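Local coordinates for cyclic nucleotide-binding domain (CNMP-BD) protein (Geobacter metallireducens, PDB 3MDP), which probably binds a cyclic nucleotide through a double-stranded beta-helix domain and may act in transcriptional regulation, at residues 50-55 / 106-111; 23-28 / 113-118; 44-49 / 91-96; 56-61 / 97-102. One frame throughout, in Å; residues are numbered along the deposited sequence. Where two conformers were deposited one is given.

Overall arrangement
Two antiparallel sheets and the helices and loops at their ends make up this double-stranded beta-helix. Contact 1 joins strands 49-55 and 105-111, the central pair of one sheet; contact 4 joins strands 58-61 and 98-101, the central pair of the other, and lies nested within the loop that contact 1 closes, about 12 Å away between centres. Contact 2 closes the widest loop, packing helix 19-27 against helix 112-121, which directly follows strand 105-111. In contact 3 the loops entering strands 49-55 and 98-101 meet, and Arg116 links them to contact 2. Contacts 1 and 4 thus build the two sheets, while contact 3 borders the site where succinate was seen, consistent with a ligand pocket of the domain.

Contact 1 of 4, residues 50-55 / 106-111; sequences LMLLLE and RVVDIN. With EDO (1,2-ethanediol), chain C.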
loop_
_atom_site.group_PDB
_atom_site.type_symbol
_atom_site.label_atom_id
_atom_site.label_comp_id
_atom_site.label_asym_id
_atom_site.label_seq_id
_atom_site.Cartn_x
_atom_site.Cartn_y
_atom_site.Cartn_z
ATOM N N LEU A 50 -8.135 -4.825 -11.713
ATOM C CA LEU A 50 -6.867 -4.189 -11.421
ATOM C C LEU A 50 -6.272 -3.852 -12.799
ATOM O O LEU A 50 -6.314 -4.677 -13.714
ATOM C CB LEU A 50 -5.973 -5.133 -10.628
ATOM C CG LEU A 50 -4.587 -4.582 -10.293
ATOM C CD1 LEU A 50 -4.718 -3.449 -9.286
ATOM C CD2 LEU A 50 -3.672 -5.681 -9.797
HETATM N N MSE A 51 -5.795 -2.631 -12.964
HETATM C CA MSE A 51 -5.282 -2.211 -14.267
HETATM C C MSE A 51 -3.836 -1.756 -14.211
HETATM O O MSE A 51 -3.383 -1.214 -13.205
HETATM C CB MSE A 51 -6.172 -1.128 -14.871
HETATM C CG MSE A 51 -7.454 -1.717 -15.368
HETATM SE SE MSE A 51 -8.720 -0.338 -15.758
HETATM C CE MSE A 51 -10.257 -1.445 -16.297
ATOM N N LEU A 52 -3.109 -2.058 -15.276
ATOM C CA LEU A 52 -1.746 -1.548 -15.520
ATOM C C LEU A 52 -1.884 -0.613 -16.727
ATOM O O LEU A 52 -2.422 -1.007 -17.757
ATOM C CB LEU A 52 -0.759 -2.679 -15.860
ATOM C CG LEU A 52 0.595 -2.219 -16.438
ATOM C CD1 LEU A 52 1.459 -1.630 -15.334
ATOM C CD2 LEU A 52 1.286 -3.402 -17.145
ATOM N N LEU A 53 -1.483 0.635 -16.562
ATOM C CA LEU A 53 -1.555 1.606 -17.646
ATOM C C LEU A 53 -0.406 1.397 -18.615
ATOM O O LEU A 53 0.756 1.482 -18.247
ATOM C CB LEU A 53 -1.557 3.019 -17.081
ATOM C CG LEU A 53 -1.802 4.156 -18.066
ATOM C CD1 LEU A 53 -3.126 3.991 -18.845
ATOM C CD2 LEU A 53 -1.720 5.483 -17.320
ATOM N N LEU A 54 -0.742 1.099 -19.857
ATOM C CA LEU A 54 0.265 0.889 -20.902
ATOM C C LEU A 54 0.551 2.141 -21.708
ATOM O O LEU A 54 1.695 2.375 -22.109
ATOM C CB LEU A 54 -0.168 -0.210 -21.847
ATOM C CG LEU A 54 -0.398 -1.597 -21.246
ATOM C CD1 LEU A 54 -1.004 -2.510 -22.284
ATOM C CD2 LEU A 54 0.938 -2.180 -20.696
ATOM N N GLU A 55 -0.486 2.930 -21.952
ATOM C CA GLU A 55 -0.393 4.095 -22.796
ATOM C C GLU A 55 -1.489 5.070 -22.397
ATOM O O GLU A 55 -2.589 4.652 -22.027
ATOM C CB GLU A 55 -0.564 3.694 -24.269
ATOM C CG GLU A 55 -0.448 4.853 -25.247
ATOM C CD GLU A 55 -0.960 4.490 -26.625
ATOM O OE1 GLU A 55 -0.957 3.281 -26.955
ATOM O OE2 GLU A 55 -1.378 5.408 -27.362
ATOM N N ARG A 106 -4.624 2.704 -23.188
ATOM C CA ARG A 106 -4.571 1.230 -23.212
ATOM C C ARG A 106 -4.080 0.719 -21.857
ATOM O O ARG A 106 -3.131 1.263 -21.258
ATOM C CB ARG A 106 -3.626 0.694 -24.284
ATOM C CG ARG A 106 -4.042 0.980 -25.705
ATOM C CD ARG A 106 -3.133 0.271 -26.741
ATOM N NE ARG A 106 -1.767 0.804 -26.695
ATOM C CZ ARG A 106 -0.683 0.157 -26.255
ATOM N NH1 ARG A 106 -0.732 -1.102 -25.837
ATOM N NH2 ARG A 106 0.486 0.778 -26.263
ATOM N N VAL A 107 -4.717 -0.347 -21.405
ATOM C CA VAL A 107 -4.394 -0.982 -20.136
ATOM C C VAL A 107 -4.333 -2.499 -20.304
ATOM O O VAL A 107 -4.860 -3.051 -21.272
ATOM C CB VAL A 107 -5.444 -0.686 -19.044
ATOM C CG1 VAL A 107 -5.614 0.812 -18.809
ATOM C CG2 VAL A 107 -6.860 -1.343 -19.387
ATOM N N VAL A 108 -3.618 -3.137 -19.378
ATOM C CA VAL A 108 -3.834 -4.505 -19.033
ATOM C C VAL A 108 -4.896 -4.527 -17.933
ATOM O O VAL A 108 -4.703 -3.943 -16.848
ATOM C CB VAL A 108 -2.576 -5.200 -18.496
ATOM C CG1 VAL A 108 -2.929 -6.675 -18.274
ATOM C CG2 VAL A 108 -1.420 -5.074 -19.526
ATOM N N ASP A 109 -6.013 -5.179 -18.237
ATOM C CA ASP A 109 -7.147 -5.330 -17.315
ATOM C C ASP A 109 -7.114 -6.744 -16.714
ATOM O O ASP A 109 -7.262 -7.745 -17.413
ATOM C CB ASP A 109 -8.443 -5.072 -18.102
ATOM C CG ASP A 109 -9.718 -5.169 -17.259
ATOM O OD1 ASP A 109 -9.644 -5.335 -16.041
ATOM O OD2 ASP A 109 -10.819 -5.107 -17.864
ATOM N N ILE A 110 -6.889 -6.799 -15.415
ATOM C CA ILE A 110 -6.722 -8.038 -14.677
ATOM C C ILE A 110 -7.972 -8.294 -13.833
ATOM O O ILE A 110 -8.488 -7.384 -13.180
ATOM C CB ILE A 110 -5.463 -7.992 -13.791
ATOM C CG1 ILE A 110 -4.282 -7.467 -14.609
ATOM C CG2 ILE A 110 -5.193 -9.393 -13.192
ATOM C CD1 ILE A 110 -3.052 -7.126 -13.809
ATOM N N ASN A 111 -8.444 -9.529 -13.866
ATOM C CA ASN A 111 -9.641 -9.949 -13.137
ATOM C C ASN A 111 -9.355 -9.959 -11.641
ATOM O O ASN A 111 -8.610 -10.811 -11.147
ATOM C CB ASN A 111 -10.097 -11.334 -13.631
ATOM C CG ASN A 111 -11.442 -11.768 -13.025
ATOM O OD1 ASN A 111 -11.663 -11.617 -11.839
ATOM N ND2 ASN A 111 -12.325 -12.309 -13.850
HETATM C C1 EDO C . -11.003 -8.410 -16.496
HETATM O O1 EDO C . -11.941 -9.386 -16.008
HETATM C C2 EDO C . -10.413 -8.852 -17.824
HETATM O O2 EDO C . -9.333 -9.724 -17.542
#
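Leu52 and Val108 form an antiparallel hydrogen-bonded pair in the middle of this contact, their side chains lying side by side on one face of the sheet with Leu52 CD2 4.0 Å from Val108 CG2. This buried part is close-packed, and at its edge Leu54 CD1 reaches Val108 CG2, at 3.8 Å. Toward the partly exposed end, by contrast, polar groups take over. The register slips by one residue in a classic beta bulge, where Arg106 O accepts from both Leu54 N and Glu55 N. Beyond it a bend at chi3 (-66°) brings Arg106 NE to Glu55 OE1, which lies at the guanidinium edge, in its plane. In this salt bridge the one carboxylate oxygen takes hydrogen bonds from Arg106 NE at 2.6 Å and Arg106 NH2 at 3.0 Å; the carboxylate and guanidinium planes stand 62° apart. Arg106 NH1 has a second acidic partner in Glu31. An alanine in place of Arg106 would probably leave the carboxylates of Glu55 and Glu31 without this shared positive mate. At the opposite end Asp109 is held by Lys32 and Asn49. The pair sits between strands 29-34 and 83-84, with Phe13 and Phe14 of helix 12-15 packing on Leu50, Leu52 and Ile110.

Contact 2 of 4, residues 23-28 / 113-118; sequences KDIALI and ARLREM
Helix-to-helix packing at one end of the beta-helix domain brings helix 19-27 and the nearby Ile28 against helix 112-121. The two short segments run roughly antiparallel, their directions 148° apart, with axes 11.0 Å apart at closest approach, and side chains alone bridge that distance. Ile28 carries most of the contact. Its CG1 sits between the backbone N and the carbonyl carbon (chi1 60°), and from there CD1 rests on helix 112-121: Arg114 CB and Met118 SE each lie 3.7 Å from Ile28 CD1, and Leu115 CD2 lies 3.9 Å from the same methyl. Ile28 CG2 rests against the start of the Arg114 chain, 3.8 Å from Arg114 CG. Met118, a selenomethionine, slides past Ile28 in the opposite direction; bent at chi3 (63°), it places CE 4.0 Å from Asp24 CB. Ile25 makes the looser approach, its CG1 4.3 Å from Leu115 CD2.

Arg114 contributes only its aliphatic root here. Its far end leads away from Ile28, and NH1 forms a salt bridge with Glu117 OE1, 2.7 Å away, one turn further along the same helix; Glu117 OE1 accepts on its syn lone pair. Ile110 of the neighbouring strand 105-111 touches Ile25, Ile28 and Leu115, while helix 123-139 packs Leu129 on Leu115 and Leu125 on Met118.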
loop_
_atom_site.group_PDB
_atom_site.type_symbol
_atom_site.label_atom_id
_atom_site.label_comp_id
_atom_site.label_asym_id
_atom_site.label_seq_id
_atom_site.Cartn_x
_atom_site.Cartn_y
_atom_site.Cartn_z
ATOM N N LYS A 23 2.408 -16.298 -16.265
ATOM C CA LYS A 23 1.475 -17.066 -17.113
ATOM C C LYS A 23 0.067 -17.140 -16.498
ATOM O O LYS A 23 -0.948 -16.972 -17.183
ATOM C CB LYS A 23 1.987 -18.505 -17.322
ATOM N N ASP A 24 0.011 -17.406 -15.201
ATOM C CA ASP A 24 -1.270 -17.449 -14.500
ATOM C C ASP A 24 -1.989 -16.111 -14.540
ATOM O O ASP A 24 -3.176 -16.066 -14.865
ATOM C CB ASP A 24 -1.102 -17.931 -13.057
ATOM C CG ASP A 24 -0.939 -19.446 -12.971
ATOM O OD1 ASP A 24 -1.508 -20.170 -13.821
ATOM O OD2 ASP A 24 -0.240 -19.927 -12.056
ATOM N N ILE A 25 -1.279 -15.016 -14.255
ATOM C CA ILE A 25 -1.901 -13.681 -14.288
ATOM C C ILE A 25 -2.315 -13.319 -15.718
ATOM O O ILE A 25 -3.403 -12.782 -15.918
ATOM C CB ILE A 25 -0.985 -12.573 -13.654
ATOM C CG1 ILE A 25 -0.866 -12.800 -12.157
ATOM C CG2 ILE A 25 -1.540 -11.175 -13.924
ATOM C CD1 ILE A 25 0.232 -12.005 -11.475
ATOM N N ALA A 26 -1.477 -13.639 -16.706
ATOM C CA ALA A 26 -1.814 -13.403 -18.131
ATOM C C ALA A 26 -3.142 -14.039 -18.549
ATOM O O ALA A 26 -3.956 -13.446 -19.287
ATOM C CB ALA A 26 -0.681 -13.901 -19.047
ATOM N N LEU A 27 -3.386 -15.241 -18.033
ATOM C CA LEU A 27 -4.570 -15.982 -18.364
ATOM C C LEU A 27 -5.839 -15.229 -17.952
ATOM O O LEU A 27 -6.867 -15.337 -18.629
ATOM C CB LEU A 27 -4.509 -17.351 -17.669
ATOM C CG LEU A 27 -5.334 -18.489 -18.206
ATOM C CD1 LEU A 27 -5.058 -18.740 -19.708
ATOM C CD2 LEU A 27 -5.007 -19.730 -17.347
ATOM N N ILE A 28 -5.764 -14.472 -16.850
ATOM C CA ILE A 28 -6.914 -13.706 -16.348
ATOM C C ILE A 28 -6.819 -12.200 -16.695
ATOM O O ILE A 28 -7.430 -11.342 -16.052
ATOM C CB ILE A 28 -7.094 -13.919 -14.799
ATOM C CG1 ILE A 28 -5.821 -13.460 -14.031
ATOM C CG2 ILE A 28 -7.496 -15.355 -14.537
ATOM C CD1 ILE A 28 -6.071 -13.008 -12.638
ATOM N N ALA A 113 -11.419 -10.440 -9.026
ATOM C CA ALA A 113 -12.018 -11.560 -8.292
ATOM C C ALA A 113 -11.104 -12.772 -8.343
ATOM O O ALA A 113 -10.882 -13.433 -7.328
ATOM C CB ALA A 113 -13.416 -11.908 -8.846
ATOM N N ARG A 114 -10.529 -13.035 -9.519
ATOM C CA ARG A 114 -9.555 -14.120 -9.668
ATOM C C ARG A 114 -8.301 -13.872 -8.867
ATOM O O ARG A 114 -7.782 -14.800 -8.224
ATOM C CB ARG A 114 -9.196 -14.364 -11.138
ATOM C CG ARG A 114 -10.277 -14.974 -11.959
ATOM C CD ARG A 114 -10.717 -16.333 -11.363
ATOM N NE ARG A 114 -11.460 -17.144 -12.315
ATOM C CZ ARG A 114 -12.214 -18.207 -12.001
ATOM N NH1 ARG A 114 -12.352 -18.619 -10.750
ATOM N NH2 ARG A 114 -12.829 -18.870 -12.962
ATOM N N LEU A 115 -7.797 -12.634 -8.859
ATOM C CA LEU A 115 -6.575 -12.361 -8.073
ATOM C C LEU A 115 -6.813 -12.622 -6.604
ATOM O O LEU A 115 -5.923 -13.101 -5.881
ATOM C CB LEU A 115 -6.104 -10.918 -8.236
ATOM C CG LEU A 115 -5.349 -10.539 -9.491
ATOM C CD1 LEU A 115 -5.045 -9.038 -9.460
ATOM C CD2 LEU A 115 -4.065 -11.384 -9.667
ATOM N N ARG A 116 -7.994 -12.247 -6.142
ATOM C CA ARG A 116 -8.357 -12.491 -4.748
ATOM C C ARG A 116 -8.383 -13.985 -4.429
ATOM O O ARG A 116 -7.858 -14.388 -3.389
ATOM C CB ARG A 116 -9.676 -11.800 -4.383
ATOM C CG ARG A 116 -9.523 -10.288 -4.274
ATOM C CD ARG A 116 -10.733 -9.573 -3.696
ATOM N NE ARG A 116 -11.940 -9.679 -4.523
ATOM C CZ ARG A 116 -12.295 -8.864 -5.512
ATOM N NH1 ARG A 116 -11.535 -7.842 -5.887
ATOM N NH2 ARG A 116 -13.430 -9.098 -6.163
ATOM N N GLU A 117 -8.932 -14.809 -5.324
ATOM C CA GLU A 117 -8.995 -16.272 -5.108
ATOM C C GLU A 117 -7.610 -16.848 -5.029
ATOM O O GLU A 117 -7.297 -17.657 -4.142
ATOM C CB GLU A 117 -9.693 -16.993 -6.253
ATOM C CG GLU A 117 -11.175 -16.867 -6.234
ATOM C CD GLU A 117 -11.829 -17.333 -7.523
ATOM O OE1 GLU A 117 -11.193 -18.000 -8.377
ATOM O OE2 GLU A 117 -13.011 -17.005 -7.699
HETATM N N MSE A 118 -6.787 -16.417 -5.977
HETATM C CA MSE A 118 -5.442 -16.930 -6.137
HETATM C C MSE A 118 -4.602 -16.522 -4.954
HETATM O O MSE A 118 -3.807 -17.310 -4.466
HETATM C CB MSE A 118 -4.823 -16.405 -7.443
HETATM C CG MSE A 118 -5.567 -16.897 -8.687
HETATM SE SE MSE A 118 -5.289 -15.797 -10.276
HETATM C CE MSE A 118 -3.420 -16.068 -10.456
#

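Contact 3 of 4, residues 44-49 / 91-96; sequences NSKADN and KPYHYT
Tyr95 OH gives the shortest polar bond of this contact, donating to Asn49 O at 2.7 Å, in the carbonyl plane and on a lone pair. A water that also donates to Asn49 OD1 donates to the same hydroxyl, so the phenol is tied to both the backbone and the side chain of Asn49, whose ND2 is hydrogen-bonded to Asp109 OD1. The Tyr95 ring is covered over one face by Ala47, whose CA stands 3.7 Å from the centroid, 18° off the normal, in a CH-pi contact; Ala47 CB adds an apolar touch at 3.6 Å from Tyr95 CE1.

The backbones hold the two loops together through three bonds: Asn44 N to Tyr95 O, Tyr95 N to Ser45 O, and Ala47 N to Tyr93 O, the last 2.8 Å long with its donor above the carbonyl plane. A phenylalanine at Tyr95 would probably leave Asn49 O and the bridging water without their hydroxyl mate, weakening the tie between the loops. Lys46 CD lies off-centre over the His94 ring, and the bond from His94 ND1 to Pro92 O, 3.0 Å long, probably helps fix the ring's rotation.

Thr96 OG1 hydrogen-bonds a succinate, probably from the crystallisation liquor. The loops lead into strands 49-55 and 98-101; Phe41 of strand 39-41 stacks on Tyr95, and Arg116 of helix 112-121 makes a salt bridge to Asp48, a hydrogen bond to Ala47 O and a cation-pi contact with Tyr93.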
loop_
_atom_site.group_PDB
_atom_site.type_symbol
_atom_site.label_atom_id
_atom_site.label_comp_id
_atom_site.label_asym_id
_atom_site.label_seq_id
_atom_site.Cartn_x
_atom_site.Cartn_y
_atom_site.Cartn_z
ATOM N N ASN A 44 -16.876 3.654 -5.237
ATOM C CA ASN A 44 -17.859 2.851 -4.515
ATOM C C ASN A 44 -18.292 1.579 -5.217
ATOM O O ASN A 44 -18.971 0.767 -4.611
ATOM C CB ASN A 44 -19.061 3.688 -4.061
ATOM C CG ASN A 44 -18.656 4.750 -3.068
ATOM O OD1 ASN A 44 -17.796 4.514 -2.206
ATOM N ND2 ASN A 44 -19.228 5.929 -3.196
ATOM N N SER A 45 -17.873 1.369 -6.460
ATOM C CA SER A 45 -18.174 0.111 -7.150
ATOM C C SER A 45 -17.268 -0.971 -6.618
ATOM O O SER A 45 -16.134 -0.698 -6.194
ATOM C CB SER A 45 -17.982 0.207 -8.677
ATOM O OG SER A 45 -18.934 1.057 -9.275
ATOM N N LYS A 46 -17.753 -2.211 -6.691
ATOM C CA LYS A 46 -16.942 -3.376 -6.363
ATOM C C LYS A 46 -15.693 -3.375 -7.227
ATOM O O LYS A 46 -15.769 -3.233 -8.448
ATOM C CB LYS A 46 -17.746 -4.665 -6.566
ATOM C CG LYS A 46 -17.073 -5.953 -6.121
ATOM C CD LYS A 46 -16.776 -6.023 -4.614
ATOM C CE LYS A 46 -16.653 -7.472 -4.169
ATOM N NZ LYS A 46 -15.478 -7.648 -3.318
ATOM N N ALA A 47 -14.542 -3.524 -6.596
ATOM C CA ALA A 47 -13.270 -3.434 -7.296
ATOM C C ALA A 47 -12.933 -4.781 -7.957
ATOM O O ALA A 47 -12.219 -5.585 -7.395
ATOM C CB ALA A 47 -12.146 -2.983 -6.342
ATOM N N ASP A 48 -13.492 -5.023 -9.139
ATOM C CA ASP A 48 -13.311 -6.293 -9.810
ATOM C C ASP A 48 -12.246 -6.265 -10.916
ATOM O O ASP A 48 -12.044 -7.283 -11.591
ATOM C CB ASP A 48 -14.665 -6.773 -10.369
ATOM C CG ASP A 48 -15.546 -7.412 -9.289
ATOM O OD1 ASP A 48 -15.013 -7.903 -8.275
ATOM O OD2 ASP A 48 -16.763 -7.421 -9.475
ATOM N N ASN A 49 -11.548 -5.132 -11.072
ATOM C CA ASN A 49 -10.530 -4.952 -12.121
ATOM C C ASN A 49 -9.309 -4.191 -11.607
ATOM O O ASN A 49 -9.441 -3.072 -11.090
ATOM C CB ASN A 49 -11.118 -4.192 -13.304
ATOM C CG ASN A 49 -12.312 -4.906 -13.921
ATOM O OD1 ASN A 49 -13.436 -4.781 -13.440
ATOM N ND2 ASN A 49 -12.064 -5.686 -14.972
ATOM N N LYS A 91 -8.958 -4.845 1.017
ATOM C CA LYS A 91 -10.225 -4.785 1.753
ATOM C C LYS A 91 -10.639 -3.362 2.064
ATOM O O LYS A 91 -9.807 -2.550 2.471
ATOM C CB LYS A 91 -10.115 -5.521 3.069
ATOM C CG LYS A 91 -10.071 -6.983 2.922
ATOM C CD LYS A 91 -10.153 -7.661 4.275
ATOM C CE LYS A 91 -10.094 -9.172 4.116
ATOM N NZ LYS A 91 -10.415 -9.865 5.403
ATOM N N PRO A 92 -11.932 -3.059 1.923
ATOM C CA PRO A 92 -13.025 -3.980 1.603
ATOM C C PRO A 92 -13.373 -4.087 0.111
ATOM O O PRO A 92 -14.514 -4.364 -0.221
ATOM C CB PRO A 92 -14.188 -3.350 2.366
ATOM C CG PRO A 92 -13.945 -1.883 2.160
ATOM C CD PRO A 92 -12.450 -1.739 2.323
ATOM N N TYR A 93 -12.397 -3.858 -0.762
ATOM C CA TYR A 93 -12.517 -4.195 -2.199
ATOM C C TYR A 93 -13.581 -3.390 -2.962
ATOM O O TYR A 93 -14.275 -3.909 -3.864
ATOM C CB TYR A 93 -12.758 -5.702 -2.379
ATOM C CG TYR A 93 -11.866 -6.618 -1.587
ATOM C CD1 TYR A 93 -10.470 -6.604 -1.765
ATOM C CD2 TYR A 93 -12.410 -7.564 -0.726
ATOM C CE1 TYR A 93 -9.649 -7.469 -1.050
ATOM C CE2 TYR A 93 -11.591 -8.434 -0.003
ATOM C CZ TYR A 93 -10.217 -8.385 -0.188
ATOM O OH TYR A 93 -9.413 -9.230 0.500
ATOM N N HIS A 94 -13.701 -2.113 -2.617
ATOM C CA HIS A 94 -14.520 -1.161 -3.359
ATOM C C HIS A 94 -13.648 0.024 -3.736
ATOM O O HIS A 94 -12.786 0.441 -2.968
ATOM C CB HIS A 94 -15.765 -0.734 -2.554
ATOM C CG HIS A 94 -16.809 -1.802 -2.486
ATOM N ND1 HIS A 94 -16.635 -2.963 -1.758
ATOM C CD2 HIS A 94 -18.027 -1.904 -3.072
ATOM C CE1 HIS A 94 -17.702 -3.732 -1.903
ATOM N NE2 HIS A 94 -18.560 -3.113 -2.694
ATOM N N TYR A 95 -13.804 0.521 -4.955
ATOM C CA TYR A 95 -12.960 1.628 -5.409
ATOM C C TYR A 95 -13.145 2.868 -4.519
ATOM O O TYR A 95 -14.271 3.269 -4.192
ATOM C CB TYR A 95 -13.251 1.955 -6.874
ATOM C CG TYR A 95 -12.911 0.848 -7.870
ATOM C CD1 TYR A 95 -11.615 0.372 -7.995
ATOM C CD2 TYR A 95 -13.886 0.320 -8.733
ATOM C CE1 TYR A 95 -11.297 -0.597 -8.906
ATOM C CE2 TYR A 95 -13.573 -0.660 -9.657
ATOM C CZ TYR A 95 -12.282 -1.107 -9.759
ATOM O OH TYR A 95 -11.973 -2.098 -10.678
ATOM N N THR A 96 -12.027 3.473 -4.131
ATOM C CA THR A 96 -12.038 4.625 -3.229
ATOM C C THR A 96 -12.022 5.924 -4.029
ATOM O O THR A 96 -12.153 7.025 -3.477
ATOM C CB THR A 96 -10.835 4.576 -2.252
ATOM O OG1 THR A 96 -9.610 4.472 -3.001
ATOM C CG2 THR A 96 -10.974 3.371 -1.284
HETATM O O HOH W 1 -15.182 3.167 -1.451
HETATM O O HOH W 2 -13.736 -1.990 -12.958
#

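Contact 4 of 4, residues 56-61 / 97-102; sequences GGVELF and SSARAT
Phe61 and Arg100 make the aromatic part of this contact: the guanidinium lies flat on the ring, centres 3.8 Å apart and planes at 10°, a stacked cation-pi pair. The opposite face of Phe61 receives Ser98 CB in a CH-pi contact, 3.7 Å from the centroid, so the ring is sandwiched between two residues of the facing strand. Arg100 CG, set between the backbone N and the carbonyl carbon (chi1 65°), comes beside the ring, 3.5 Å from Phe61 CE1.

Among charged groups, Glu59 OE1 in one of its two conformers approaches the guanidinium edge in its plane, in a long and doubtful salt bridge of 3.5 Å to Arg100 NH2. The apolar contacts lie on the other face, where Ala99 CB meets Leu60 CD2 at 3.5 Å.

Backbone bonds join the strands at the hydrogen-bonded pairs Glu59 with Arg100 and Phe61 with Ser98, and Thr102 N adds another to Gly57 O, at 2.8 Å. A CB on Gly57 would run into Thr102 OG1. Ser98 OG is hydrogen-bonded to Glu43 N.

Flanked by strands 39-41 and 74-78, this antiparallel pair is the centre of one sheet of the double-stranded beta-helix, the fold of cyclic nucleotide-binding domains in the Cupin clan.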
loop_
_atom_site.group_PDB
_atom_site.type_symbol
_atom_site.label_atom_id
_atom_site.label_comp_id
_atom_site.label_asym_id
_atom_site.label_seq_id
_atom_site.Cartn_x
_atom_site.Cartn_y
_atom_site.Cartn_z
ATOM N N GLY A 56 -1.157 6.364 -22.453
ATOM C CA GLY A 56 -2.080 7.442 -22.162
ATOM C C GLY A 56 -1.980 7.983 -20.752
ATOM O O GLY A 56 -0.892 8.061 -20.161
ATOM N N GLY A 57 -3.122 8.382 -20.208
ATOM C CA GLY A 57 -3.131 9.089 -18.943
ATOM C C GLY A 57 -4.446 8.810 -18.250
ATOM O O GLY A 57 -5.492 8.757 -18.893
ATOM N N VAL A 58 -4.381 8.674 -16.932
ATOM C CA VAL A 58 -5.557 8.455 -16.110
ATOM C C VAL A 58 -5.564 9.409 -14.929
ATOM O O VAL A 58 -4.522 9.679 -14.311
ATOM C CB VAL A 58 -5.650 6.996 -15.632
ATOM C CG1 VAL A 58 -6.592 6.860 -14.410
ATOM C CG2 VAL A 58 -6.109 6.091 -16.782
ATOM N N GLU A 59 -6.742 9.950 -14.643
ATOM C CA GLU A 59 -6.947 10.733 -13.434
ATOM C C GLU A 59 -7.812 9.962 -12.443
ATOM O O GLU A 59 -8.858 9.403 -12.804
ATOM C CB GLU A 59 -7.587 12.077 -13.771
ATOM C CG GLU A 59 -6.566 13.121 -14.201
ATOM C CD GLU A 59 -7.146 14.513 -14.323
ATOM O OE1 GLU A 59 -8.336 14.698 -13.974
ATOM O OE2 GLU A 59 -6.408 15.417 -14.765
ATOM N N LEU A 60 -7.365 9.907 -11.190
ATOM C CA LEU A 60 -8.187 9.345 -10.148
ATOM C C LEU A 60 -8.813 10.542 -9.484
ATOM O O LEU A 60 -8.116 11.506 -9.141
ATOM C CB LEU A 60 -7.318 8.555 -9.177
ATOM C CG LEU A 60 -6.532 7.419 -9.821
ATOM C CD1 LEU A 60 -5.793 6.659 -8.745
ATOM C CD2 LEU A 60 -7.486 6.479 -10.671
ATOM N N PHE A 61 -10.127 10.490 -9.297
ATOM C CA PHE A 61 -10.867 11.643 -8.812
ATOM C C PHE A 61 -12.114 11.266 -8.018
ATOM O O PHE A 61 -12.552 10.118 -8.025
ATOM C CB PHE A 61 -11.271 12.503 -10.012
ATOM C CG PHE A 61 -12.296 11.852 -10.903
ATOM C CD1 PHE A 61 -11.919 10.881 -11.831
ATOM C CD2 PHE A 61 -13.636 12.189 -10.807
ATOM C CE1 PHE A 61 -12.872 10.265 -12.644
ATOM C CE2 PHE A 61 -14.588 11.581 -11.625
ATOM C CZ PHE A 61 -14.209 10.628 -12.536
ATOM N N SER A 97 -11.878 5.792 -5.341
ATOM C CA SER A 97 -11.964 6.933 -6.233
ATOM C C SER A 97 -12.453 6.446 -7.575
ATOM O O SER A 97 -12.449 5.249 -7.830
ATOM C CB SER A 97 -10.583 7.603 -6.339
ATOM O OG SER A 97 -9.656 6.761 -6.995
ATOM N N SER A 98 -12.897 7.368 -8.425
ATOM C CA SER A 98 -13.186 7.056 -9.799
ATOM C C SER A 98 -11.916 7.244 -10.621
ATOM O O SER A 98 -10.969 7.883 -10.159
ATOM C CB SER A 98 -14.315 7.935 -10.332
ATOM O OG SER A 98 -15.496 7.765 -9.555
ATOM N N ALA A 99 -11.905 6.653 -11.824
ATOM C CA ALA A 99 -10.816 6.792 -12.790
ATOM C C ALA A 99 -11.336 7.206 -14.168
ATOM O O ALA A 99 -12.296 6.618 -14.698
ATOM C CB ALA A 99 -10.021 5.506 -12.902
ATOM N N ARG A 100 -10.692 8.211 -14.756
ATOM C CA ARG A 100 -11.031 8.617 -16.103
ATOM C C ARG A 100 -9.796 8.797 -16.968
ATOM O O ARG A 100 -8.712 9.210 -16.484
ATOM C CB ARG A 100 -11.888 9.880 -16.098
ATOM C CG ARG A 100 -11.220 11.134 -15.556
ATOM C CD ARG A 100 -12.166 12.305 -15.586
ATOM N NE ARG A 100 -11.642 13.361 -14.732
ATOM C CZ ARG A 100 -12.376 14.184 -13.988
ATOM N NH1 ARG A 100 -13.708 14.133 -13.996
ATOM N NH2 ARG A 100 -11.759 15.076 -13.222
ATOM N N ALA A 101 -9.977 8.492 -18.251
ATOM C CA ALA A 101 -8.944 8.651 -19.253
ATOM C C ALA A 101 -8.771 10.139 -19.579
ATOM O O ALA A 101 -9.747 10.846 -19.849
ATOM C CB ALA A 101 -9.296 7.854 -20.508
ATOM N N THR A 102 -7.531 10.623 -19.556
ATOM C CA THR A 102 -7.257 12.019 -19.944
ATOM C C THR A 102 -6.634 12.105 -21.332
ATOM O O THR A 102 -6.457 13.195 -21.862
ATOM C CB THR A 102 -6.334 12.694 -18.934
ATOM O OG1 THR A 102 -5.109 11.970 -18.885
ATOM C CG2 THR A 102 -6.966 12.667 -17.560
HETATM O O HOH W 3 -15.925 9.537 -7.449
#